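Local coordinates for protein NAD_Gly3P_dh, NAD-dependent glycerol-3-phosphate dehydrogenase (Streptosporangium roseum, PDB 5OCM) that binds NADP(H) and is an imine reductase, an oxidoreductase that probably reduces imines to amines with hydride from the cofactor, at residues T7-G12 with R54-A59; L133-P138 with A154-L159; H244-S249 with L258-R263. All blocks are in the same frame, centred on the assembly; numbering follows the deposited sequence.

Contact 1. Residues T7-G12 with R54-A59; sequences TVLGLG and RDAAEA. With NAP (NADP nicotinamide-adenine-dinucleotide phosphate), chain G.
The Rossmann-type dinucleotide-binding motif of the NADP domain opens with strand 7-9 and the glycine-rich turn G10-L11-G12, and helix 54-58 packs against this strand at its far end from the cofactor. The strand and the helix run nearly antiparallel, at 150°. T7 carries the contact: with its hydroxyl anti to the carbonyl carbon (chi1 -71°), OG1 donates to A56 O at 2.7 Å, coming in from above the carbonyl plane. A56 O also accepts from A59 N, at 3.1 Å, so two donors hold this one oxygen. T7 CG2 lies 3.8 Å from A56 CB, and beside it L9 CD2 meets the same A56 CB at 3.7 Å; alanine is small enough to let helix and strand come close. Beyond L9 the chain turns toward NADP. The backbone angles of G10 call for glycine, and G12, having no side chain, leaves room for O5B of the cofactor. L11 N is hydrogen-bonded to N33 OD1 and only weakly to the ribose O3B of NADP, 3.3 Å away. T7 OG1 also bonds S60 OG, so a buried hydroxyl with two hydrogen-bond partners ties the strand to A56 and to the chain that follows the helix.

Contact 2. Residues L133-P138 with A154-L159; sequences LLYSGP and AGTTYL
Strands 133-136 and 155-159 run parallel, 4.6 Å apart at their closest and twisted by 31°, with L133, L134 and Y135 in register with T156, T157 and Y158. Their backbones are joined by T157 N to L133 O (2.8 Å), Y135 N to T157 O (2.9 Å) and L159 N to Y135 O (2.8 Å), each donor lying nearly along the C=O axis; the bond from L133 N to G155 O is weak. Y135 and T156 share one face. There T156 CG2 sits 3.8 Å from Y135 CE1, while T157 O lies at the edge of the ring, in its plane. A water links the two polar ends, donating to T156 OG1 and bonded to Y135 OH; T156 OG1 is also hydrogen-bonded to G153 O. The pair closes a beta-alpha-beta crossover through helix 139-149, and strand 155-160 is the outermost of the sheet within this chain. On the face of L134 and T157 the two side chains lie side by side, and L134 CB meets L159 CD1 at 3.9 Å. F204 of the second subunit packs on L134, T157 and L159, and the apolar branches of the two leucines suit that packing. Y158 has CG anti to the backbone N (chi1 176°), which carries its ring past the end of strand 133-136 to G137. Its OH donates to G137 O at 2.6 Å, nearly along the C=O axis, and the carbonyl oxygen stands at the ring edge. G137 adopts a backbone conformation that calls for glycine, and P138 follows at the N-cap of the crossover helix.

Contact 3. Residues H244-S249 with L258-R263; sequences HLIHES and LPRLVR
Helices 244-249 and 258-263 form an antiparallel helical pair in the C-terminal domain, their axes 9.5 Å apart at 154°, and their closest meeting is apolar, with no hydrogen bond passing between them. P259 is the tight point. Its ring, directed at the facing helix, is met by two side chains: L245 crosses it at about a right angle, CD2 lying 3.8 Å from P259 CB, and I246 crosses it obliquely, CG1 coming to 3.7 Å from the same CB. L245 reaches there with CG anti to the backbone N (chi1 174°), whereas I246 holds CG1 beside its backbone N (chi1 -69°), so that the extended CG1-CD1 arm runs across to the other helix. The proline presents a compact, rigid hydrocarbon ring that lets the backbones approach, the CA atoms of I246 and P259 being 6.2 Å apart. Away from this point the packing loosens. I246 CD1 is 4.1 Å from R263 CB, and I246 CD1 is 4.2 Å from R260 CG. These arginines lend their aliphatic stems to the isoleucine and keep their charged ends for other partners: R263 forms salt bridges with D267 and D243, and R260, on the exposed side, bonds T256 OG1 through NE. S249, buried, turns its hydroxyl back on its own helix, OG donating to L245 O at 2.8 Å; S249 N also bonds that oxygen, so the polar group is satisfied without leaving the helix. Helix 165-192 flanks the pair, its H186 touching S249 and P259, while the second subunit borders helix 244-249, with G175 against L245 and S97 OG hydrogen-bonded to E248.

In the fold
Contacts 1 and 2 belong to the same sheet of the NADP-binding domain, their centres 21 Å apart and their nearest atoms about 10 Å apart. Contact 1 ends at the cofactor itself, whereas in contact 2 the L133 side chain is about 9 Å from NADP and about 10 Å from the bound trifluoroacetophenone hydrate. Contact 3 lies in the C-terminal domain, across the centre of the chain: its centre is 49 Å from that of contact 1 and 38 Å from that of contact 2. Even so, the L245 side chain is about 9 Å from a bound hydrate. Contacts 2 and 3 both touch the second subunit, which also supplies D232 O to the NADP bound at contact 1.

Contact 1. Residues T7-G12 with R54-A59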
loop_
_atom_site.group_PDB
_atom_site.type_symbol
_atom_site.label_atom_id
_atom_site.label_comp_id
_atom_site.label_asym_id
_atom_site.label_seq_id
_atom_site.Cartn_x
_atom_site.Cartn_y
_atom_site.Cartn_z
ATOM N N THR A 7 21.124 19.180 19.887
ATOM C CA THR A 7 22.157 19.054 18.861
ATOM C C THR A 7 21.708 18.030 17.794
ATOM O O THR A 7 21.174 16.982 18.148
ATOM C CB THR A 7 23.496 18.629 19.478
ATOM O OG1 THR A 7 24.009 19.755 20.244
ATOM C CG2 THR A 7 24.507 18.251 18.406
ATOM N N VAL A 8 21.905 18.373 16.510
ATOM C CA VAL A 8 21.738 17.460 15.431
ATOM C C VAL A 8 23.112 17.217 14.775
ATOM O O VAL A 8 23.801 18.181 14.338
ATOM C CB VAL A 8 20.738 17.960 14.371
ATOM C CG1 VAL A 8 20.632 16.967 13.205
ATOM C CG2 VAL A 8 19.375 18.202 15.026
ATOM N N LEU A 9 23.527 15.943 14.754
ATOM C CA LEU A 9 24.705 15.498 14.033
ATOM C C LEU A 9 24.267 14.789 12.764
ATOM O O LEU A 9 23.611 13.754 12.838
ATOM C CB LEU A 9 25.524 14.531 14.880
ATOM C CG LEU A 9 25.866 14.987 16.292
ATOM C CD1 LEU A 9 26.619 13.902 17.060
ATOM C CD2 LEU A 9 26.689 16.269 16.285
ATOM N N GLY A 10 24.642 15.360 11.626
ATOM C CA GLY A 10 24.315 14.847 10.310
ATOM C C GLY A 10 23.299 15.744 9.639
ATOM O O GLY A 10 22.170 15.868 10.120
ATOM N N LEU A 11 23.719 16.398 8.564
ATOM C CA LEU A 11 22.910 17.386 7.862
ATOM C C LEU A 11 22.730 17.011 6.408
ATOM O O LEU A 11 22.870 17.856 5.513
ATOM C CB LEU A 11 23.514 18.773 7.990
ATOM C CG LEU A 11 23.651 19.287 9.385
ATOM C CD1 LEU A 11 24.315 20.673 9.372
ATOM C CD2 LEU A 11 22.339 19.316 10.203
ATOM N N GLY A 12 22.315 15.772 6.202
ATOM C CA GLY A 12 21.776 15.353 4.894
ATOM C C GLY A 12 20.394 15.890 4.688
ATOM O O GLY A 12 19.939 16.782 5.404
ATOM N N ARG A 54 32.487 16.906 18.391
ATOM C CA ARG A 54 32.645 16.960 19.843
ATOM C C ARG A 54 32.071 18.263 20.424
ATOM O O ARG A 54 31.375 18.238 21.427
ATOM C CB ARG A 54 34.156 16.859 20.164
ATOM C CG ARG A 54 34.515 16.826 21.642
ATOM C CD ARG A 54 36.035 17.164 21.801
ATOM N NE ARG A 54 36.578 16.383 22.875
ATOM C CZ ARG A 54 36.611 16.751 24.146
ATOM N NH1 ARG A 54 37.143 15.929 25.044
ATOM N NH2 ARG A 54 36.148 17.956 24.529
ATOM N N ASP A 55 32.369 19.396 19.789
ATOM C CA ASP A 55 31.815 20.683 20.239
ATOM C C ASP A 55 30.263 20.669 20.177
ATOM O O ASP A 55 29.561 21.198 21.043
ATOM C CB ASP A 55 32.289 21.814 19.319
ATOM C CG ASP A 55 33.749 22.280 19.579
ATOM O OD1 ASP A 55 34.378 21.819 20.573
ATOM O OD2 ASP A 55 34.174 23.125 18.780
ATOM N N ALA A 56 29.728 20.063 19.117
ATOM C CA ALA A 56 28.281 20.006 18.948
ATOM C C ALA A 56 27.627 19.188 20.053
ATOM O O ALA A 56 26.638 19.613 20.674
ATOM C CB ALA A 56 27.960 19.471 17.595
ATOM N N ALA A 57 28.226 18.033 20.360
ATOM C CA ALA A 57 27.719 17.160 21.382
ATOM C C ALA A 57 27.745 17.824 22.765
ATOM O O ALA A 57 26.783 17.684 23.537
ATOM C CB ALA A 57 28.465 15.843 21.401
ATOM N N GLU A 58 28.790 18.616 23.005
ATOM C CA GLU A 58 28.956 19.272 24.297
ATOM C C GLU A 58 27.957 20.378 24.533
ATOM O O GLU A 58 27.782 20.787 25.665
ATOM C CB GLU A 58 30.378 19.920 24.436
ATOM C CG GLU A 58 31.471 18.962 24.770
ATOM C CD GLU A 58 32.851 19.608 24.851
ATOM O OE1 GLU A 58 33.127 20.688 24.249
ATOM O OE2 GLU A 58 33.671 18.968 25.529
ATOM N N ALA A 59 27.298 20.873 23.477
ATOM C CA ALA A 59 26.441 22.059 23.588
ATOM C C ALA A 59 25.058 21.800 24.181
ATOM O O ALA A 59 24.425 22.748 24.680
ATOM C CB ALA A 59 26.309 22.687 22.233
HETATM P PA NAP G . 21.914 11.787 3.018
HETATM O O1A NAP G . 21.325 13.032 2.357
HETATM O O2A NAP G . 22.608 10.961 2.035
HETATM O O5B NAP G . 22.897 12.154 4.271
HETATM C C5B NAP G . 23.845 11.198 4.732
HETATM C C4B NAP G . 24.461 11.880 5.930
HETATM O O4B NAP G . 25.329 11.012 6.637
HETATM C C3B NAP G . 25.281 13.167 5.596
HETATM O O3B NAP G . 25.104 14.183 6.611
HETATM C C2B NAP G . 26.719 12.608 5.617
HETATM O O2B NAP G . 27.749 13.603 5.765
HETATM C C1B NAP G . 26.623 11.653 6.775
HETATM N N9A NAP G . 27.680 10.659 6.805
HETATM C C8A NAP G . 27.876 9.614 5.995
HETATM N N7A NAP G . 28.949 8.921 6.348
HETATM C C5A NAP G . 29.463 9.556 7.421
HETATM C C6A NAP G . 30.600 9.349 8.299
HETATM N N6A NAP G . 31.450 8.271 8.083
HETATM N N1A NAP G . 30.857 10.273 9.250
HETATM C C2A NAP G . 30.044 11.330 9.468
HETATM N N3A NAP G . 28.950 11.582 8.721
HETATM C C4A NAP G . 28.650 10.714 7.722
HETATM O O3 NAP G . 20.851 10.827 3.685
HETATM P PN NAP G . 19.447 11.340 4.367
HETATM O O1N NAP G . 18.360 11.211 3.380
HETATM O O2N NAP G . 19.697 12.561 5.268
HETATM O O5D NAP G . 19.307 10.018 5.287
HETATM C C5D NAP G . 19.957 10.003 6.561
HETATM C C4D NAP G . 19.371 8.842 7.338
HETATM O O4D NAP G . 17.914 9.096 7.525
HETATM C C3D NAP G . 19.596 7.504 6.604
HETATM O O3D NAP G . 19.863 6.447 7.543
HETATM C C2D NAP G . 18.221 7.321 5.939
HETATM O O2D NAP G . 17.861 5.974 5.594
HETATM C C1D NAP G . 17.295 7.946 7.016
HETATM N N1N NAP G . 16.008 8.367 6.498
HETATM C C2N NAP G . 15.924 9.229 5.505
HETATM C C3N NAP G . 14.672 9.611 4.985
HETATM C C7N NAP G . 14.508 10.516 3.824
HETATM O O7N NAP G . 13.338 10.630 3.400
HETATM N N7N NAP G . 15.538 11.117 3.296
HETATM C C4N NAP G . 13.501 9.112 5.581
HETATM C C5N NAP G . 13.642 8.292 6.696
HETATM C C6N NAP G . 14.913 7.947 7.120
HETATM P P2B NAP G . 28.314 14.353 4.464
HETATM O O1X NAP G . 27.332 15.439 4.172
HETATM O O2X NAP G . 29.662 14.742 4.969
HETATM O O3X NAP G . 28.518 13.244 3.429
#

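Contact 2. Residues L133-P138 with A154-L159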
loop_
_atom_site.group_PDB
_atom_site.type_symbol
_atom_site.label_atom_id
_atom_site.label_comp_id
_atom_site.label_asym_id
_atom_site.label_seq_id
_atom_site.Cartn_x
_atom_site.Cartn_y
_atom_site.Cartn_z
ATOM N N LEU A 133 6.963 9.002 14.017
ATOM C CA LEU A 133 8.298 8.567 14.428
ATOM C C LEU A 133 8.163 7.583 15.571
ATOM O O LEU A 133 7.314 7.754 16.465
ATOM C CB LEU A 133 9.167 9.765 14.865
ATOM C CG LEU A 133 9.520 10.795 13.810
ATOM C CD1 LEU A 133 8.435 11.926 13.827
ATOM C CD2 LEU A 133 10.866 11.456 14.088
ATOM N N LEU A 134 9.026 6.570 15.568
ATOM C CA LEU A 134 8.934 5.446 16.536
ATOM C C LEU A 134 10.201 5.447 17.377
ATOM O O LEU A 134 11.276 5.619 16.832
ATOM C CB LEU A 134 8.864 4.131 15.795
ATOM C CG LEU A 134 7.828 4.041 14.707
ATOM C CD1 LEU A 134 7.850 2.674 14.032
ATOM C CD2 LEU A 134 6.442 4.322 15.260
ATOM N N TYR A 135 10.051 5.225 18.689
ATOM C CA TYR A 135 11.215 5.239 19.593
ATOM C C TYR A 135 11.199 3.986 20.454
ATOM O O TYR A 135 10.125 3.521 20.882
ATOM C CB TYR A 135 11.143 6.459 20.515
ATOM C CG TYR A 135 11.387 7.738 19.806
ATOM C CD1 TYR A 135 10.354 8.412 19.163
ATOM C CD2 TYR A 135 12.672 8.259 19.689
ATOM C CE1 TYR A 135 10.597 9.561 18.429
ATOM C CE2 TYR A 135 12.933 9.387 18.968
ATOM C CZ TYR A 135 11.878 10.063 18.351
ATOM O OH TYR A 135 12.101 11.165 17.608
ATOM N N SER A 136 12.399 3.488 20.738
ATOM C CA SER A 136 12.577 2.412 21.689
ATOM C C SER A 136 13.706 2.701 22.593
ATOM O O SER A 136 14.654 3.438 22.246
ATOM C CB SER A 136 12.921 1.097 20.961
ATOM O OG SER A 136 11.996 0.854 19.966
ATOM N N GLY A 137 13.635 2.105 23.780
ATOM C CA GLY A 137 14.657 2.339 24.835
ATOM C C GLY A 137 13.928 2.580 26.138
ATOM O O GLY A 137 12.754 2.235 26.272
ATOM N N PRO A 138 14.617 3.154 27.118
ATOM C CA PRO A 138 13.962 3.308 28.458
ATOM C C PRO A 138 12.802 4.231 28.431
ATOM O O PRO A 138 12.897 5.364 27.908
ATOM C CB PRO A 138 15.071 3.850 29.360
ATOM C CG PRO A 138 16.283 3.954 28.525
ATOM C CD PRO A 138 16.040 3.564 27.112
ATOM N N ALA A 154 3.800 15.089 15.469
ATOM C CA ALA A 154 2.797 14.716 16.472
ATOM C C ALA A 154 2.584 13.217 16.553
ATOM O O ALA A 154 2.083 12.744 17.532
ATOM C CB ALA A 154 1.445 15.410 16.215
ATOM N N GLY A 155 2.988 12.468 15.547
ATOM C CA GLY A 155 2.933 11.018 15.550
ATOM C C GLY A 155 4.099 10.333 16.210
ATOM O O GLY A 155 4.328 9.166 16.001
ATOM N N THR A 156 4.822 11.053 17.050
ATOM C CA THR A 156 5.854 10.498 17.895
ATOM C C THR A 156 5.248 9.443 18.844
ATOM O O THR A 156 4.287 9.729 19.565
ATOM C CB THR A 156 6.531 11.645 18.647
ATOM O OG1 THR A 156 7.265 12.417 17.669
ATOM C CG2 THR A 156 7.455 11.150 19.727
ATOM N N THR A 157 5.784 8.213 18.815
ATOM C CA THR A 157 5.236 7.115 19.586
ATOM C C THR A 157 6.325 6.204 20.157
ATOM O O THR A 157 7.405 6.011 19.562
ATOM C CB THR A 157 4.062 6.347 18.826
ATOM O OG1 THR A 157 4.333 4.977 18.614
ATOM C CG2 THR A 157 3.650 6.956 17.573
ATOM N N TYR A 158 6.049 5.668 21.343
ATOM C CA TYR A 158 6.995 4.797 22.061
ATOM C C TYR A 158 6.638 3.348 21.862
ATOM O O TYR A 158 5.478 2.945 22.111
ATOM C CB TYR A 158 6.952 5.126 23.543
ATOM C CG TYR A 158 7.794 4.254 24.414
ATOM C CD1 TYR A 158 9.178 4.325 24.368
ATOM C CD2 TYR A 158 7.230 3.324 25.286
ATOM C CE1 TYR A 158 9.984 3.531 25.173
ATOM C CE2 TYR A 158 8.036 2.514 26.080
ATOM C CZ TYR A 158 9.409 2.614 26.020
ATOM O OH TYR A 158 10.205 1.809 26.797
ATOM N N LEU A 159 7.597 2.533 21.472
ATOM C CA LEU A 159 7.358 1.122 21.170
ATOM C C LEU A 159 7.628 0.241 22.332
ATOM O O LEU A 159 6.932 -0.745 22.490
ATOM C CB LEU A 159 8.216 0.609 20.018
ATOM C CG LEU A 159 7.913 1.205 18.648
ATOM C CD1 LEU A 159 8.923 0.703 17.656
ATOM C CD2 LEU A 159 6.535 0.881 18.141
HETATM O O HOH W 1 9.847 12.693 17.260
#

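Contact 3. Residues H244-S249 with L258-R263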
loop_
_atom_site.group_PDB
_atom_site.type_symbol
_atom_site.label_atom_id
_atom_site.label_comp_id
_atom_site.label_asym_id
_atom_site.label_seq_id
_atom_site.Cartn_x
_atom_site.Cartn_y
_atom_site.Cartn_z
ATOM N N HIS A 244 -5.431 -11.851 -14.941
ATOM C CA HIS A 244 -5.914 -10.737 -15.760
ATOM C C HIS A 244 -4.847 -9.627 -15.801
ATOM O O HIS A 244 -4.604 -9.037 -16.854
ATOM C CB HIS A 244 -7.244 -10.168 -15.255
ATOM C CG HIS A 244 -8.349 -11.158 -15.267
ATOM N ND1 HIS A 244 -9.374 -11.163 -14.349
ATOM C CD2 HIS A 244 -8.589 -12.189 -16.104
ATOM C CE1 HIS A 244 -10.198 -12.170 -14.622
ATOM N NE2 HIS A 244 -9.750 -12.795 -15.688
ATOM N N LEU A 245 -4.240 -9.330 -14.635
ATOM C CA LEU A 245 -3.197 -8.288 -14.603
ATOM C C LEU A 245 -1.989 -8.675 -15.453
ATOM O O LEU A 245 -1.473 -7.851 -16.190
ATOM C CB LEU A 245 -2.784 -7.971 -13.146
ATOM C CG LEU A 245 -1.615 -7.008 -12.960
ATOM C CD1 LEU A 245 -1.856 -5.676 -13.664
ATOM C CD2 LEU A 245 -1.376 -6.823 -11.470
ATOM N N ILE A 246 -1.566 -9.932 -15.366
ATOM C CA ILE A 246 -0.458 -10.412 -16.200
ATOM C C ILE A 246 -0.817 -10.275 -17.676
ATOM O O ILE A 246 -0.025 -9.711 -18.454
ATOM C CB ILE A 246 -0.088 -11.860 -15.847
ATOM C CG1 ILE A 246 0.556 -11.861 -14.451
ATOM C CG2 ILE A 246 0.909 -12.397 -16.876
ATOM C CD1 ILE A 246 0.764 -13.239 -13.846
ATOM N N HIS A 247 -1.995 -10.730 -18.059
ATOM C CA HIS A 247 -2.414 -10.687 -19.480
ATOM C C HIS A 247 -2.548 -9.266 -19.990
ATOM O O HIS A 247 -2.115 -8.960 -21.128
ATOM C CB HIS A 247 -3.670 -11.543 -19.724
ATOM C CG HIS A 247 -3.325 -13.018 -19.616
ATOM N ND1 HIS A 247 -3.995 -14.006 -18.870
ATOM C CD2 HIS A 247 -2.343 -13.674 -20.303
ATOM C CE1 HIS A 247 -3.302 -15.129 -18.958
ATOM N NE2 HIS A 247 -2.367 -14.995 -19.892
ATOM N N GLU A 248 -3.150 -8.412 -19.179
ATOM C CA GLU A 248 -3.261 -6.999 -19.537
ATOM C C GLU A 248 -1.892 -6.336 -19.699
ATOM O O GLU A 248 -1.665 -5.568 -20.671
ATOM C CB GLU A 248 -4.134 -6.252 -18.495
ATOM C CG GLU A 248 -4.624 -4.892 -18.984
ATOM C CD GLU A 248 -5.753 -5.040 -20.060
ATOM O OE1 GLU A 248 -6.562 -5.970 -19.983
ATOM O OE2 GLU A 248 -5.764 -4.210 -21.032
ATOM N N SER A 249 -0.966 -6.647 -18.796
ATOM C CA SER A 249 0.366 -6.084 -18.875
ATOM C C SER A 249 1.107 -6.568 -20.126
ATOM O O SER A 249 1.777 -5.785 -20.787
ATOM C CB SER A 249 1.157 -6.455 -17.638
ATOM O OG SER A 249 0.548 -5.876 -16.503
ATOM N N LEU A 258 6.390 -7.869 -11.268
ATOM C CA LEU A 258 5.598 -7.823 -10.020
ATOM C C LEU A 258 4.459 -8.830 -9.945
ATOM O O LEU A 258 4.422 -9.637 -8.998
ATOM C CB LEU A 258 5.102 -6.396 -9.727
ATOM C CG LEU A 258 6.157 -5.326 -9.491
ATOM C CD1 LEU A 258 5.382 -4.046 -9.262
ATOM C CD2 LEU A 258 7.120 -5.617 -8.324
ATOM N N PRO A 259 3.515 -8.820 -10.917
ATOM C CA PRO A 259 2.441 -9.772 -10.778
ATOM C C PRO A 259 2.915 -11.216 -10.992
ATOM O O PRO A 259 2.285 -12.112 -10.477
ATOM C CB PRO A 259 1.422 -9.356 -11.865
ATOM C CG PRO A 259 2.243 -8.611 -12.839
ATOM C CD PRO A 259 3.284 -7.900 -12.022
ATOM N N ARG A 260 3.992 -11.449 -11.727
ATOM C CA ARG A 260 4.544 -12.795 -11.805
ATOM C C ARG A 260 5.020 -13.326 -10.456
ATOM O O ARG A 260 4.764 -14.488 -10.149
ATOM C CB ARG A 260 5.647 -12.954 -12.842
ATOM C CG ARG A 260 4.950 -12.988 -14.233
ATOM C CD ARG A 260 5.826 -13.359 -15.431
ATOM N NE ARG A 260 6.816 -12.333 -15.761
ATOM C CZ ARG A 260 8.099 -12.303 -15.395
ATOM N NH1 ARG A 260 8.848 -11.315 -15.819
ATOM N NH2 ARG A 260 8.688 -13.279 -14.652
ATOM N N LEU A 261 5.647 -12.471 -9.646
ATOM C CA LEU A 261 6.023 -12.904 -8.283
ATOM C C LEU A 261 4.781 -13.118 -7.411
ATOM O O LEU A 261 4.724 -14.080 -6.630
ATOM C CB LEU A 261 7.027 -11.961 -7.607
ATOM C CG LEU A 261 7.476 -12.364 -6.194
ATOM C CD1 LEU A 261 8.082 -13.788 -6.148
ATOM C CD2 LEU A 261 8.452 -11.374 -5.617
ATOM N N VAL A 262 3.771 -12.256 -7.569
ATOM C CA VAL A 262 2.486 -12.417 -6.844
ATOM C C VAL A 262 1.907 -13.805 -7.179
ATOM O O VAL A 262 1.478 -14.547 -6.268
ATOM C CB VAL A 262 1.493 -11.287 -7.186
ATOM C CG1 VAL A 262 0.093 -11.565 -6.642
ATOM C CG2 VAL A 262 2.040 -9.925 -6.695
ATOM N N ARG A 263 1.897 -14.144 -8.464
ATOM C CA ARG A 263 1.359 -15.448 -8.925
ATOM C C ARG A 263 2.190 -16.618 -8.394
ATOM O O ARG A 263 1.624 -17.594 -7.888
ATOM C CB ARG A 263 1.302 -15.432 -10.475
ATOM C CG ARG A 263 0.667 -16.555 -11.210
ATOM C CD ARG A 263 -0.554 -17.161 -10.633
ATOM N NE ARG A 263 -1.407 -17.699 -11.766
ATOM C CZ ARG A 263 -2.154 -18.825 -11.697
ATOM N NH1 ARG A 263 -2.195 -19.564 -10.585
ATOM N NH2 ARG A 263 -2.941 -19.108 -12.702
#